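Nitrilotriacetate monooxygenase component B (Bacillus cereus ATCC 14579, PDB 3BPK) probably binds FMN and serves as a flavin-reductase-like oxidoreductase component of a monooxygenase system. Local coordinates at residues T34-T37 with V41-G44; V62-Q65 with R71-T74; V94-E99 with A114-I119. All blocks are in the same frame, centred on the assembly; numbering follows the deposited sequence. Where two conformers were deposited one is given.

The three contacts follow one another along the chain inside a single flavin-reductase-like domain. Interaction 1 closes the hairpin of strands 28-36 and 42-54, and interaction 2 sets the next strand, 59-65, against the start of helix 73-81. Their centres are 12 Å apart and they meet through packing, S35 OG lying 3.7 Å from T74 CA, with D73 close to N43 as well. Interaction 3, centred 13 Å from interaction 1, touches it where L42 CD2 comes 4.1 Å from P118 CB. Interactions 2 and 3 stay separate, with nearest atoms about 11 Å apart, yet residues of both reach the second subunit. The geometry itself assigns none of the three to a flavin site.

Interaction 1 of 3, residues T34-T37 with V41-G44; sequences TSVT and VLNG
L42 lays its CD1 methyl over the face that carries T34 and V36, 3.8 Å from V36 CG2 and 3.9 Å from T34 CB, so it overlaps both. With chi1 at -177° CG stands anti to the backbone N, and chi2 (61°) then turns CD1 back to 3.6 Å from the carbonyl oxygen S35 O. The strand segments, 149° apart in direction, form the end of the antiparallel beta hairpin 28-36/42-54. S35 and N43 are its hydrogen-bonded pair: N43 N gives a bond of 2.8 Å to S35 O, and S35 N one of 3.1 Å to N43 O. Toward the loop, T37 N donates to V41 O. A chi1 of 71° sets T37 OG1 between its own N and C, facing V41 N, which it accepts at 3.1 Å; OG1 is also hydrogen-bonded to N107 OD1, its main polar partner. The T37 methyl CG2 lies 3.2 Å from N43 OD1, the two side chains crossing at about a right angle. On the face away from L42, N77 ND2 bonds both S35 OG and N43 OD1, which fixes the amide of N43, and E110 OE1 takes N43 ND2 together with G44 N. The T34 hydroxyl is bonded to P127 O.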
ATOM      1  N   THR B  34     -14.489  -6.929  -5.219  1.00 14.05           N
ATOM      2  CA  THR B  34     -15.702  -7.208  -6.013  1.00 13.42           C
ATOM      3  C   THR B  34     -16.477  -5.914  -6.220  1.00 13.52           C
ATOM      4  O   THR B  34     -16.466  -4.992  -5.378  1.00 15.20           O
ATOM      5  CB  THR B  34     -16.636  -8.276  -5.387  1.00 13.56           C
ATOM      6  OG1 THR B  34     -16.979  -7.909  -4.042  1.00 14.60           O
ATOM      7  CG2 THR B  34     -15.949  -9.622  -5.401  1.00 14.71           C
ATOM      8  N   SER B  35     -17.158  -5.858  -7.360  1.00 14.79           N
ATOM      9  CA  SER B  35     -17.877  -4.668  -7.778  1.00 13.76           C
ATOM     10  C   SER B  35     -18.934  -5.159  -8.767  1.00 14.90           C
ATOM     11  O   SER B  35     -18.843  -6.292  -9.278  1.00 15.81           O
ATOM     12  CB  SER B  35     -16.903  -3.659  -8.450  1.00 15.30           C
ATOM     13  OG  SER B  35     -16.329  -4.191  -9.647  1.00 14.88           O
ATOM     14  N   VAL B  36     -19.937  -4.322  -9.033  1.00 14.87           N
ATOM     15  CA  VAL B  36     -21.077  -4.766  -9.871  1.00 15.10           C
ATOM     16  C   VAL B  36     -21.264  -3.809 -11.043  1.00 16.84           C
ATOM     17  O   VAL B  36     -21.174  -2.586 -10.856  1.00 17.64           O
ATOM     18  CB  VAL B  36     -22.378  -4.869  -9.018  1.00 15.42           C
ATOM     19  CG1 VAL B  36     -23.575  -5.242  -9.912  1.00 16.00           C
ATOM     20  CG2 VAL B  36     -22.204  -5.960  -7.930  1.00 17.82           C
ATOM     21  N   THR B  37     -21.511  -4.374 -12.240  1.00 16.76           N
ATOM     22  CA  THR B  37     -21.728  -3.546 -13.444  1.00 18.66           C
ATOM     23  C   THR B  37     -23.148  -2.969 -13.472  1.00 20.11           C
ATOM     24  O   THR B  37     -24.015  -3.406 -12.700  1.00 19.16           O
ATOM     25  CB  THR B  37     -21.524  -4.353 -14.746  1.00 18.62           C
ATOM     26  OG1 THR B  37     -22.618  -5.286 -14.914  1.00 20.20           O
ATOM     27  CG2 THR B  37     -20.189  -5.113 -14.770  1.00 21.11           C
ATOM     28  N   VAL B  41     -23.765  -7.594 -13.228  1.00 18.87           N
ATOM     29  CA  VAL B  41     -22.797  -8.688 -13.203  1.00 18.61           C
ATOM     30  C   VAL B  41     -21.748  -8.444 -12.110  1.00 18.17           C
ATOM     31  O   VAL B  41     -21.298  -7.303 -11.935  1.00 18.07           O
ATOM     32  CB  VAL B  41     -22.143  -8.871 -14.563  1.00 19.03           C
ATOM     33  CG1 VAL B  41     -20.992  -9.870 -14.480  1.00 21.18           C
ATOM     34  CG2 VAL B  41     -23.226  -9.298 -15.614  1.00 20.08           C
ATOM     35  N   LEU B  42     -21.412  -9.496 -11.358  1.00 18.17           N
ATOM     36  CA  LEU B  42     -20.448  -9.373 -10.258  1.00 17.16           C
ATOM     37  C   LEU B  42     -19.015  -9.599 -10.767  1.00 17.32           C
ATOM     38  O   LEU B  42     -18.647 -10.713 -11.119  1.00 17.70           O
ATOM     39  CB  LEU B  42     -20.778 -10.383  -9.155  1.00 17.33           C
ATOM     40  CG  LEU B  42     -19.913 -10.334  -7.897  1.00 15.90           C
ATOM     41  CD1 LEU B  42     -20.043  -8.968  -7.214  1.00 15.65           C
ATOM     42  CD2 LEU B  42     -20.283 -11.468  -6.940  1.00 18.10           C
ATOM     43  N   ASN B  43     -18.216  -8.533 -10.791  1.00 17.13           N
ATOM     44  CA  ASN B  43     -16.832  -8.635 -11.180  1.00 17.31           C
ATOM     45  C   ASN B  43     -15.963  -8.836  -9.944  1.00 16.67           C
ATOM     46  O   ASN B  43     -16.346  -8.426  -8.817  1.00 16.43           O
ATOM     47  CB  ASN B  43     -16.379  -7.341 -11.884  1.00 17.07           C
ATOM     48  CG  ASN B  43     -16.836  -7.246 -13.337  1.00 18.90           C
ATOM     49  OD1 ASN B  43     -17.392  -6.239 -13.729  1.00 19.11           O
ATOM     50  ND2 ASN B  43     -16.559  -8.295 -14.145  1.00 21.00           N
ATOM     51  N   GLY B  44     -14.778  -9.421 -10.148  1.00 16.22           N
ATOM     52  CA  GLY B  44     -13.770  -9.535  -9.076  1.00 16.13           C
ATOM     53  C   GLY B  44     -12.401  -9.556  -9.703  1.00 16.62           C
ATOM     54  O   GLY B  44     -12.195 -10.122 -10.795  1.00 17.91           O
TER

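Interaction 2 of 3, residues V62-Q65 with R71-T74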
ATOM      1  N   VAL B  62      -6.954   1.619  -3.061  1.00 12.10           N
ATOM      2  CA  VAL B  62      -6.584   0.605  -4.058  1.00 12.54           C
ATOM      3  C   VAL B  62      -6.343   1.378  -5.352  1.00 13.07           C
ATOM      4  O   VAL B  62      -7.224   2.116  -5.805  1.00 13.00           O
ATOM      5  CB  VAL B  62      -7.730  -0.393  -4.301  1.00 13.48           C
ATOM      6  CG1 VAL B  62      -7.328  -1.423  -5.350  1.00 16.13           C
ATOM      7  CG2 VAL B  62      -8.109  -1.108  -3.018  1.00 14.74           C
ATOM      8  N   SER B  63      -5.142   1.250  -5.914  1.00 12.57           N
ATOM      9  CA  SER B  63      -4.866   1.929  -7.184  1.00 13.35           C
ATOM     10  C   SER B  63      -5.147   0.983  -8.343  1.00 14.62           C
ATOM     11  O   SER B  63      -4.526  -0.089  -8.435  1.00 17.22           O
ATOM     12  CB  SER B  63      -3.436   2.462  -7.212  1.00 14.38           C
ATOM     13  OG  SER B  63      -3.241   3.211  -8.390  1.00 17.16           O
ATOM     14  N   VAL B  64      -6.112   1.350  -9.180  1.00 15.47           N
ATOM     15  CA  VAL B  64      -6.562   0.485 -10.284  1.00 14.67           C
ATOM     16  C   VAL B  64      -6.071   1.110 -11.603  1.00 16.05           C
ATOM     17  O   VAL B  64      -6.392   2.263 -11.907  1.00 15.71           O
ATOM     18  CB  VAL B  64      -8.109   0.371 -10.300  1.00 13.93           C
ATOM     19  CG1 VAL B  64      -8.584  -0.528 -11.477  1.00 15.82           C
ATOM     20  CG2 VAL B  64      -8.584  -0.223  -8.966  1.00 15.17           C
ATOM     21  N   GLN B  65      -5.278   0.364 -12.358  1.00 17.93           N
ATOM     22  CA  GLN B  65      -4.678   0.952 -13.579  1.00 18.80           C
ATOM     23  C   GLN B  65      -5.744   1.121 -14.649  1.00 20.46           C
ATOM     24  O   GLN B  65      -6.698   0.330 -14.714  1.00 19.90           O
ATOM     25  CB  GLN B  65      -3.532   0.070 -14.100  1.00 18.95           C
ATOM     26  CG  GLN B  65      -2.404  -0.135 -13.060  1.00 19.59           C
ATOM     27  CD  GLN B  65      -1.905   1.199 -12.437  1.00 21.81           C
ATOM     28  OE1 GLN B  65      -1.428   2.115 -13.156  1.00 24.25           O
ATOM     29  NE2 GLN B  65      -2.002   1.308 -11.106  1.00 19.47           N
ATOM     30  N   ARG B  71     -10.929   3.836 -17.832  1.00 25.48           N
ATOM     31  CA  ARG B  71     -11.136   3.108 -16.555  1.00 25.56           C
ATOM     32  C   ARG B  71     -11.414   1.626 -16.763  1.00 26.65           C
ATOM     33  O   ARG B  71     -12.176   1.273 -17.659  1.00 27.98           O
ATOM     34  CB  ARG B  71     -12.294   3.712 -15.777  1.00 24.73           C
ATOM     35  CG  ARG B  71     -12.062   5.132 -15.304  1.00 25.41           C
ATOM     36  CD  ARG B  71     -13.228   5.633 -14.497  1.00 28.22           C
ATOM     37  NE  ARG B  71     -13.040   6.992 -13.993  1.00 32.62           N
ATOM     38  CZ  ARG B  71     -13.351   8.103 -14.671  1.00 35.49           C
ATOM     39  NH1 ARG B  71     -13.862   8.037 -15.900  1.00 37.00           N
ATOM     40  NH2 ARG B  71     -13.132   9.296 -14.128  1.00 35.67           N
ATOM     41  N   LYS B  72     -10.798   0.784 -15.922  1.00 26.90           N
ATOM     42  CA  LYS B  72     -11.047  -0.658 -15.863  0.60 26.77           C
ATOM     43  C   LYS B  72     -12.419  -0.884 -15.230  1.00 25.03           C
ATOM     44  O   LYS B  72     -12.959   0.030 -14.583  1.00 23.43           O
ATOM     45  CB  LYS B  72      -9.948  -1.358 -15.046  0.60 27.30           C
ATOM     46  CG  LYS B  72      -8.839  -1.938 -15.928  0.60 28.80           C
ATOM     47  CD  LYS B  72      -7.585  -2.350 -15.170  0.60 28.91           C
ATOM     48  CE  LYS B  72      -6.448  -2.624 -16.170  0.60 30.79           C
ATOM     49  NZ  LYS B  72      -5.379  -3.521 -15.652  0.60 33.00           N
ATOM     50  N   ASP B  73     -12.981  -2.086 -15.406  1.00 23.82           N
ATOM     51  CA  ASP B  73     -14.287  -2.437 -14.864  0.60 22.31           C
ATOM     52  C   ASP B  73     -14.400  -2.094 -13.372  1.00 20.84           C
ATOM     53  O   ASP B  73     -15.392  -1.512 -12.912  1.00 20.17           O
ATOM     54  CB  ASP B  73     -14.535  -3.939 -15.042  0.60 22.99           C
ATOM     55  CG  ASP B  73     -14.918  -4.315 -16.473  0.60 25.50           C
ATOM     56  OD1 ASP B  73     -15.241  -3.420 -17.273  0.60 27.81           O
ATOM     57  OD2 ASP B  73     -14.901  -5.519 -16.784  0.60 26.69           O
ATOM     58  N   THR B  74     -13.375  -2.472 -12.611  1.00 18.90           N
ATOM     59  CA  THR B  74     -13.476  -2.280 -11.150  1.00 17.94           C
ATOM     60  C   THR B  74     -13.704  -0.804 -10.806  1.00 17.90           C
ATOM     61  O   THR B  74     -14.554  -0.481  -9.962  1.00 18.30           O
ATOM     62  CB  THR B  74     -12.230  -2.835 -10.416  1.00 17.99           C
ATOM     63  OG1 THR B  74     -12.160  -4.255 -10.621  1.00 19.14           O
ATOM     64  CG2 THR B  74     -12.252  -2.486  -8.918  1.00 19.06           C
TER
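The carbonyl oxygen of Q65 lies against the aliphatic chain of K72, with CB 3.7 Å from Q65 O and CG modelled 3.3 Å from it. K72 was deposited in two conformers, so every approach of its chain holds for the given copy alone; the closest, at CD, is doubtful, and the evidence supports methylenes passing alongside the oxygen, not a polar bond. The motif is a strand-loop-helix connection of the antiparallel FMN-binding barrel found in this family: strand 59-65 ends at Q65, a short loop follows, and K72 occupies the N-cap position of helix 73-81. At Q65 and K72 the CA atoms are 7.0 Å apart, a separation spanned by the K72 side chain reaching the Q65 carbonyl.

Beyond CG the modelled K72 chain is extended, and it runs on past that carbonyl toward the Q65 side chain. The polar end of Q65 turns elsewhere: its NE2 is hydrogen-bonded to V53 O of the second subunit, which is also bonded to S63 OG. This strand therefore faces the helix with one side and the dimer partner with another.

Deeper in, V64 contributes apolar packing of its own, pointing toward the helix start. Its CG1, anti to the backbone N (chi1 179°), meets K72 CB at 3.9 Å, the two side chains crossing at a slant. Y47 packs against V64 and also bonds T74 OG1 through its hydroxyl, while the T74 methyl CG2 sits 4.3 Å from V64 CG2.

Interaction 3 of 3, residues V94-E99 with A114-I119; sequences VAAINE and AKLTPI
A114 opens the second segment by setting its methyl into the side of helix 94-100: CB lies 3.6 Å from A96 O and 3.9 Å from E99 CB, against two residues one turn apart. The same residue offers its carbonyl to a water, which donates to A114 O at 2.7 Å and, more weakly, to E99 OE2. E99 was deposited in two conformers, so this bridge describes the given copy and is less certain than the alanine packing.

K115 follows with a positive phi of 67°, completing the Schellman motif that ends helix 110-113 and redirects the chain. Its ammonium stays apart from the carboxylate of E99 in the given copy, too far for a salt bridge, though a weak long-range attraction is possible.

L116 then turns back toward A96. With CG beside its backbone N (chi1 -71°), the branched end reaches the alanine methyl: CD2 is 3.5 Å from A96 CB, and CD1 4.1 Å from it. F32 and I111 also pack on this leucine, tying the contact to strand 28-36 and to helix 110-113.

From T117 the chain departs into strand 118-119, which pairs with strand 128-129, and P118 rests on L42 of the hairpin.

Helix and loop are thus joined by van der Waals packing of two alanine methyls and a leucine end; in the given copy of E99, a water, weakly held on the glutamate side, adds an indirect polar link.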
ATOM      1  N   VAL B  94      -6.268 -18.321  -2.501  1.00 19.68           N
ATOM      2  CA  VAL B  94      -5.431 -17.647  -3.488  1.00 20.56           C
ATOM      3  C   VAL B  94      -5.454 -18.342  -4.862  1.00 20.68           C
ATOM      4  O   VAL B  94      -5.334 -17.686  -5.894  1.00 19.76           O
ATOM      5  CB  VAL B  94      -3.975 -17.423  -2.972  1.00 21.47           C
ATOM      6  CG1 VAL B  94      -3.270 -18.796  -2.713  1.00 22.24           C
ATOM      7  CG2 VAL B  94      -3.191 -16.528  -3.936  1.00 22.60           C
ATOM      8  N   ALA B  95      -5.652 -19.663  -4.874  1.00 20.71           N
ATOM      9  CA  ALA B  95      -5.803 -20.339  -6.166  1.00 21.49           C
ATOM     10  C   ALA B  95      -6.968 -19.747  -6.989  1.00 21.58           C
ATOM     11  O   ALA B  95      -6.805 -19.474  -8.191  1.00 22.04           O
ATOM     12  CB  ALA B  95      -5.937 -21.877  -6.003  1.00 22.14           C
ATOM     13  N   ALA B  96      -8.123 -19.538  -6.335  1.00 20.67           N
ATOM     14  CA  ALA B  96      -9.290 -18.976  -6.993  1.00 20.51           C
ATOM     15  C   ALA B  96      -9.050 -17.506  -7.307  1.00 20.35           C
ATOM     16  O   ALA B  96      -9.434 -17.036  -8.373  1.00 20.17           O
ATOM     17  CB  ALA B  96     -10.534 -19.156  -6.128  1.00 21.93           C
ATOM     18  N   ILE B  97      -8.428 -16.777  -6.379  1.00 19.53           N
ATOM     19  CA  ILE B  97      -8.111 -15.353  -6.659  1.00 19.05           C
ATOM     20  C   ILE B  97      -7.273 -15.277  -7.949  1.00 19.87           C
ATOM     21  O   ILE B  97      -7.513 -14.447  -8.817  1.00 20.27           O
ATOM     22  CB  ILE B  97      -7.355 -14.669  -5.492  1.00 18.28           C
ATOM     23  CG1 ILE B  97      -8.247 -14.577  -4.254  1.00 19.13           C
ATOM     24  CG2 ILE B  97      -6.855 -13.313  -5.923  1.00 18.62           C
ATOM     25  CD1 ILE B  97      -7.502 -14.225  -2.974  1.00 19.15           C
ATOM     26  N   ASN B  98      -6.282 -16.152  -8.071  1.00 20.64           N
ATOM     27  CA  ASN B  98      -5.435 -16.112  -9.279  1.00 22.73           C
ATOM     28  C   ASN B  98      -6.226 -16.337 -10.561  1.00 24.20           C
ATOM     29  O   ASN B  98      -5.944 -15.721 -11.598  1.00 24.45           O
ATOM     30  CB  ASN B  98      -4.301 -17.125  -9.174  1.00 23.19           C
ATOM     31  CG  ASN B  98      -3.290 -16.980 -10.303  1.00 26.85           C
ATOM     32  OD1 ASN B  98      -3.078 -17.916 -11.086  1.00 31.43           O
ATOM     33  ND2 ASN B  98      -2.673 -15.806 -10.401  1.00 27.82           N
ATOM     34  N   GLU B  99      -7.212 -17.229 -10.483  1.00 24.27           N
ATOM     35  CA  GLU B  99      -8.085 -17.501 -11.628  0.70 25.51           C
ATOM     36  C   GLU B  99      -8.816 -16.263 -12.090  1.00 25.72           C
ATOM     37  O   GLU B  99      -9.094 -16.099 -13.291  1.00 27.60           O
ATOM     38  CB  GLU B  99      -9.097 -18.572 -11.282  0.70 26.42           C
ATOM     39  CG  GLU B  99      -8.505 -19.927 -11.228  0.70 30.20           C
ATOM     40  CD  GLU B  99      -9.537 -21.002 -11.384  0.70 32.27           C
ATOM     41  OE1 GLU B  99     -10.558 -20.763 -12.067  0.70 36.05           O
ATOM     42  OE2 GLU B  99      -9.320 -22.091 -10.827  0.70 37.78           O
ATOM     43  N   ALA B 114     -14.338 -18.518 -11.339  1.00 22.22           N
ATOM     44  CA  ALA B 114     -13.389 -19.061 -10.358  1.00 22.68           C
ATOM     45  C   ALA B 114     -14.035 -19.975  -9.296  1.00 22.01           C
ATOM     46  O   ALA B 114     -13.359 -20.447  -8.366  1.00 22.65           O
ATOM     47  CB  ALA B 114     -12.612 -17.898  -9.705  1.00 22.82           C
ATOM     48  N   LYS B 115     -15.339 -20.229  -9.446  1.00 21.25           N
ATOM     49  CA  LYS B 115     -16.065 -21.153  -8.549  1.00 20.61           C
ATOM     50  C   LYS B 115     -16.134 -20.563  -7.133  1.00 20.45           C
ATOM     51  O   LYS B 115     -16.211 -21.307  -6.137  1.00 23.29           O
ATOM     52  CB  LYS B 115     -15.451 -22.577  -8.565  1.00 21.37           C
ATOM     53  CG  LYS B 115     -15.434 -23.167  -9.976  1.00 22.17           C
ATOM     54  CD  LYS B 115     -15.072 -24.629  -9.962  1.00 26.21           C
ATOM     55  CE  LYS B 115     -14.979 -25.166 -11.372  1.00 28.73           C
ATOM     56  NZ  LYS B 115     -13.558 -25.247 -11.707  1.00 35.02           N
ATOM     57  N   LEU B 116     -16.144 -19.229  -7.053  1.00 18.99           N
ATOM     58  CA  LEU B 116     -16.293 -18.546  -5.763  1.00 18.17           C
ATOM     59  C   LEU B 116     -17.771 -18.279  -5.517  1.00 18.68           C
ATOM     60  O   LEU B 116     -18.602 -18.417  -6.436  1.00 20.08           O
ATOM     61  CB  LEU B 116     -15.486 -17.241  -5.787  1.00 18.01           C
ATOM     62  CG  LEU B 116     -13.963 -17.427  -5.756  1.00 17.80           C
ATOM     63  CD1 LEU B 116     -13.294 -16.080  -6.059  1.00 21.53           C
ATOM     64  CD2 LEU B 116     -13.414 -18.000  -4.422  1.00 20.02           C
ATOM     65  N   THR B 117     -18.112 -17.915  -4.286  1.00 18.39           N
ATOM     66  CA  THR B 117     -19.520 -17.917  -3.858  1.00 19.51           C
ATOM     67  C   THR B 117     -19.971 -16.548  -3.379  1.00 19.07           C
ATOM     68  O   THR B 117     -19.486 -16.071  -2.336  1.00 19.52           O
ATOM     69  CB  THR B 117     -19.655 -18.894  -2.665  1.00 20.16           C
ATOM     70  OG1 THR B 117     -19.076 -20.154  -3.009  1.00 22.41           O
ATOM     71  CG2 THR B 117     -21.105 -19.078  -2.227  1.00 21.02           C
ATOM     72  N   PRO B 118     -20.893 -15.912  -4.120  1.00 19.05           N
ATOM     73  CA  PRO B 118     -21.362 -14.584  -3.680  1.00 19.53           C
ATOM     74  C   PRO B 118     -22.014 -14.644  -2.296  1.00 19.10           C
ATOM     75  O   PRO B 118     -22.699 -15.608  -1.952  1.00 20.19           O
ATOM     76  CB  PRO B 118     -22.408 -14.190  -4.740  1.00 19.66           C
ATOM     77  CG  PRO B 118     -22.077 -15.028  -5.913  1.00 20.60           C
ATOM     78  CD  PRO B 118     -21.531 -16.326  -5.386  1.00 20.43           C
ATOM     79  N   ILE B 119     -21.808 -13.595  -1.515  1.00 17.41           N
ATOM     80  CA  ILE B 119     -22.492 -13.430  -0.240  1.00 17.78           C
ATOM     81  C   ILE B 119     -22.951 -11.978  -0.135  1.00 18.83           C
ATOM     82  O   ILE B 119     -22.169 -11.038  -0.306  1.00 17.89           O
ATOM     83  CB  ILE B 119     -21.579 -13.868   0.940  1.00 17.97           C
ATOM     84  CG1 ILE B 119     -22.314 -13.830   2.271  1.00 21.60           C
ATOM     85  CG2 ILE B 119     -20.281 -13.021   1.027  1.00 18.67           C
ATOM     86  CD1 ILE B 119     -21.664 -14.708   3.341  1.00 24.63           C
TER
HETATM   87  O   HOH W   1     -11.063 -21.783  -8.831  1.00 35.75           O